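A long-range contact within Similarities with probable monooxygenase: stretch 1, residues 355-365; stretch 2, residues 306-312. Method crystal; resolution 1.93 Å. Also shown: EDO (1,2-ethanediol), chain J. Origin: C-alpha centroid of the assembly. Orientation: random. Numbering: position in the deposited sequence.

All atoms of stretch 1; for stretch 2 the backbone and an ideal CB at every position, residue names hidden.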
# COMPACT_ATOMS: atom_id res chain seq x y z
N LEU A 355 -27.97 1.74 -9.51
CA LEU A 355 -26.56 2.03 -9.57
C LEU A 355 -26.07 2.98 -8.49
O LEU A 355 -25.19 2.62 -7.70
CB LEU A 355 -26.20 2.58 -10.96
CG LEU A 355 -24.74 2.96 -11.19
CD1 LEU A 355 -23.78 1.85 -10.78
CD2 LEU A 355 -24.55 3.33 -12.65
N VAL A 356 -26.60 4.20 -8.47
CA VAL A 356 -26.14 5.18 -7.50
C VAL A 356 -26.41 4.73 -6.07
O VAL A 356 -25.55 4.92 -5.18
CB VAL A 356 -26.68 6.61 -7.77
CG1 VAL A 356 -26.18 7.57 -6.71
CG2 VAL A 356 -26.19 7.08 -9.12
N LYS A 357 -27.55 4.09 -5.81
CA LYS A 357 -27.79 3.54 -4.48
C LYS A 357 -26.71 2.51 -4.08
O LYS A 357 -26.24 2.51 -2.95
CB LYS A 357 -29.17 2.88 -4.37
CG LYS A 357 -30.27 3.76 -3.82
CD LYS A 357 -31.58 2.97 -3.73
CE LYS A 357 -32.78 3.82 -3.32
NZ LYS A 357 -33.28 4.67 -4.43
N ALA A 358 -26.36 1.62 -5.01
CA ALA A 358 -25.34 0.60 -4.73
C ALA A 358 -23.98 1.27 -4.46
O ALA A 358 -23.26 0.86 -3.55
CB ALA A 358 -25.24 -0.37 -5.90
N ILE A 359 -23.63 2.28 -5.25
CA ILE A 359 -22.41 3.05 -5.02
C ILE A 359 -22.44 3.70 -3.63
O ILE A 359 -21.46 3.63 -2.89
CB ILE A 359 -22.16 4.07 -6.14
CG1 ILE A 359 -21.77 3.34 -7.43
CG2 ILE A 359 -21.05 5.03 -5.74
CD1 ILE A 359 -21.73 4.21 -8.66
N SER A 360 -23.57 4.28 -3.26
CA SER A 360 -23.75 4.87 -1.92
C SER A 360 -23.51 3.91 -0.78
O SER A 360 -22.91 4.29 0.24
CB SER A 360 -25.19 5.45 -1.79
OG SER A 360 -25.27 6.19 -0.61
N ASP A 361 -24.00 2.68 -0.93
CA ASP A 361 -23.84 1.59 0.05
C ASP A 361 -22.35 1.28 0.21
O ASP A 361 -21.85 1.13 1.35
CB ASP A 361 -24.60 0.33 -0.43
CG ASP A 361 -24.65 -0.81 0.59
OD1 ASP A 361 -24.33 -0.63 1.78
OD2 ASP A 361 -25.02 -1.94 0.20
N TYR A 362 -21.68 1.12 -0.93
CA TYR A 362 -20.22 0.90 -0.93
C TYR A 362 -19.51 2.02 -0.15
O TYR A 362 -18.71 1.76 0.73
CB TYR A 362 -19.68 0.83 -2.37
CG TYR A 362 -18.19 1.13 -2.46
CD1 TYR A 362 -17.24 0.27 -1.91
CD2 TYR A 362 -17.73 2.30 -3.04
CE1 TYR A 362 -15.87 0.57 -1.96
CE2 TYR A 362 -16.39 2.61 -3.10
CZ TYR A 362 -15.46 1.74 -2.56
OH TYR A 362 -14.12 2.07 -2.63
N GLU A 363 -19.83 3.26 -0.50
CA GLU A 363 -19.16 4.43 0.09
C GLU A 363 -19.39 4.54 1.58
O GLU A 363 -18.46 4.87 2.33
CB GLU A 363 -19.55 5.72 -0.65
CG GLU A 363 -18.97 5.77 -2.06
CD GLU A 363 -19.47 6.94 -2.87
OE1 GLU A 363 -20.60 7.40 -2.55
OE2 GLU A 363 -18.78 7.36 -3.85
N GLN A 364 -20.60 4.21 2.03
CA GLN A 364 -20.93 4.28 3.45
C GLN A 364 -20.17 3.20 4.24
O GLN A 364 -19.59 3.47 5.30
CB GLN A 364 -22.44 4.18 3.66
CG GLN A 364 -22.91 4.47 5.06
CD GLN A 364 -22.90 5.95 5.44
OE1 GLN A 364 -22.51 6.83 4.65
NE2 GLN A 364 -23.31 6.23 6.66
N GLN A 365 -20.15 1.97 3.73
CA GLN A 365 -19.40 0.90 4.37
C GLN A 365 -17.91 1.21 4.37
O GLN A 365 -17.22 0.98 5.37
CB GLN A 365 -19.63 -0.45 3.70
CG GLN A 365 -21.05 -0.96 3.85
CD GLN A 365 -21.20 -2.43 3.52
OE1 GLN A 365 -20.32 -3.24 3.83
NE2 GLN A 365 -22.32 -2.78 2.92
N UNK A 306 -16.51 12.44 6.02
CA UNK A 306 -17.96 12.71 6.16
C UNK A 306 -18.65 12.25 4.89
O UNK A 306 -18.05 12.24 3.84
CB UNK A 306 -18.24 14.19 6.42
N UNK A 307 -19.94 11.90 4.99
CA UNK A 307 -20.63 11.51 3.76
C UNK A 307 -20.62 12.58 2.68
O UNK A 307 -20.56 13.79 2.96
CB UNK A 307 -22.08 11.14 4.08
N UNK A 308 -20.60 12.12 1.43
CA UNK A 308 -20.78 12.98 0.30
C UNK A 308 -21.94 12.42 -0.54
O UNK A 308 -22.34 11.26 -0.36
CB UNK A 308 -19.49 13.09 -0.51
N UNK A 309 -22.47 13.24 -1.44
CA UNK A 309 -23.57 12.80 -2.31
C UNK A 309 -23.03 11.84 -3.36
O UNK A 309 -22.08 12.16 -4.05
CB UNK A 309 -24.26 13.99 -2.98
N UNK A 310 -23.65 10.68 -3.51
CA UNK A 310 -23.13 9.65 -4.39
C UNK A 310 -23.46 9.96 -5.84
O UNK A 310 -24.46 10.64 -6.14
CB UNK A 310 -23.69 8.28 -4.00
N UNK A 311 -22.61 9.49 -6.73
CA UNK A 311 -22.86 9.61 -8.15
C UNK A 311 -22.22 8.41 -8.84
O UNK A 311 -21.82 7.46 -8.19
CB UNK A 311 -22.32 10.93 -8.70
N UNK A 312 -22.11 8.50 -10.15
CA UNK A 312 -21.46 7.46 -10.94
C UNK A 312 -19.93 7.59 -10.96
O UNK A 312 -19.26 6.81 -11.62
CB UNK A 312 -22.00 7.50 -12.37
C1 EDO J . -20.55 14.87 -4.28
O1 EDO J . -21.06 14.33 -5.50
C2 EDO J . -19.06 15.15 -4.42
O2 EDO J . -18.80 16.08 -5.47

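Stretch 1 is a continuous helix, as its i to i+4 backbone bonds attest (S360 N to V356 O, 2.8 Å; E363 N to I359 O, 2.9 Å). Side chains L355, V356, I359 and E363 are directed at stretch 2, an irregular segment, so the helix offers aliphatic groups at its start and a carboxylate two turns on.

Position 306 has extended backbone angles (-94/153), and its ideal CB finds nothing of the helix within 5.5 Å. Nothing visible restricts the choice; the residue is leucine, L306, which makes no contact with the helix.

At 307 phi is -58 and psi 148, values open to proline as well as to most other residues. The ideal CB points sideways and lies 4.4 Å from Q364 OE1, so a compact side chain would suit, as would a donor able to reach that oxygen. The residue is P307. Its contact is slight.

At 308 CA-to-CB points sideways and the ideal CB has no helix atom within 5.5 Å, so a short side chain would leave the helix untouched. A long one that turned back could meet the carboxylate of E363, which calls for a donor: lysine, arginine, glutamine, histidine or tryptophan are all plausible. The residue is W308. With chi1 at 58° (p), the end of the indole comes nearer to the helix and W308 NE1 donates to E363 OE2 at 3.0 Å, with an N-H...O angle of 151°. The carboxylate oxygen lies at the ring edge, near its plane, as an indole N-H bond requires.

At 309 the CB points away from the helix, which therefore sets no demand; a long polar chain is easily accommodated. K309 is extended through chi3 and does not touch stretch 1, while its backbone O accepts a 2.8 Å hydrogen bond from EDO O1.

Position 310 is the most constrained. Its CB points at the helix, its CA is 5.4 Å from the CA of S360, and the ideal CB lies 3.5 Å from E363 OE1, 3.7 Å from V356 CG1 and 3.9 Å from S360 CB. Such close neighbours favour a small residue, and the carboxylate favours a donor: serine or cysteine would meet both demands; alanine would meet only that of size. The residue is S310. At chi1 -63° (m), S310 OG donates to E363 OE1 at 2.7 Å and packs 3.2 Å from S360 CA.

At 311 the CB points away, so the helix restricts the side chain little and the backbone makes the contact; phi/psi of -149/-166 suits polar or beta-branched residues alike. The residue is S311; S311 O lies 3.3 Å from I359 CD1, and S311 N donates at 2.9 Å to a water 2.7 Å from E363 OE2, positioned to donate to it.

Position 312 points sideways, its ideal CB 4.9 Å from L355 CD2 and 5.0 Å from I359 CD1. A methyl-bearing side chain such as threonine, valine or isoleucine could close these gaps. The residue is T312, whose CG2 approaches L355 CD2 to 4.0 Å and V356 CG2 to 4.2 Å.

Stretch 2 (306-312) LPWKSST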
# COMPACT_ATOMS: atom_id res chain seq x y z
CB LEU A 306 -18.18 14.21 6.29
CG LEU A 306 -17.59 14.88 7.53
CD1 LEU A 306 -17.39 16.37 7.30
CD2 LEU A 306 -18.48 14.61 8.72
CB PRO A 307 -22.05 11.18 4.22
CG PRO A 307 -22.17 11.71 5.61
CD PRO A 307 -20.78 11.71 6.18
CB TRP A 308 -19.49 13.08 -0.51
CG TRP A 308 -18.96 11.78 -1.00
CD1 TRP A 308 -19.31 11.15 -2.17
CD2 TRP A 308 -17.97 10.96 -0.38
NE1 TRP A 308 -18.60 9.98 -2.30
CE2 TRP A 308 -17.78 9.83 -1.22
CE3 TRP A 308 -17.23 11.05 0.82
CZ2 TRP A 308 -16.88 8.81 -0.90
CZ3 TRP A 308 -16.31 10.03 1.13
CH2 TRP A 308 -16.16 8.92 0.28
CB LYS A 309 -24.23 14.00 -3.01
CG LYS A 309 -25.44 13.63 -3.87
CD LYS A 309 -25.99 14.85 -4.60
CE LYS A 309 -27.03 14.48 -5.65
NZ LYS A 309 -28.28 13.97 -5.04
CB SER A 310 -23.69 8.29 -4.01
OG SER A 310 -23.27 7.93 -2.72
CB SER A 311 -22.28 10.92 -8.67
OG SER A 311 -20.87 10.91 -8.68
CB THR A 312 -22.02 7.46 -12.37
OG1 THR A 312 -21.80 8.74 -12.96
CG2 THR A 312 -23.51 7.14 -12.35
O HOH W 1 -21.18 8.69 -0.23
O HOH W 2 -20.05 8.83 -5.66
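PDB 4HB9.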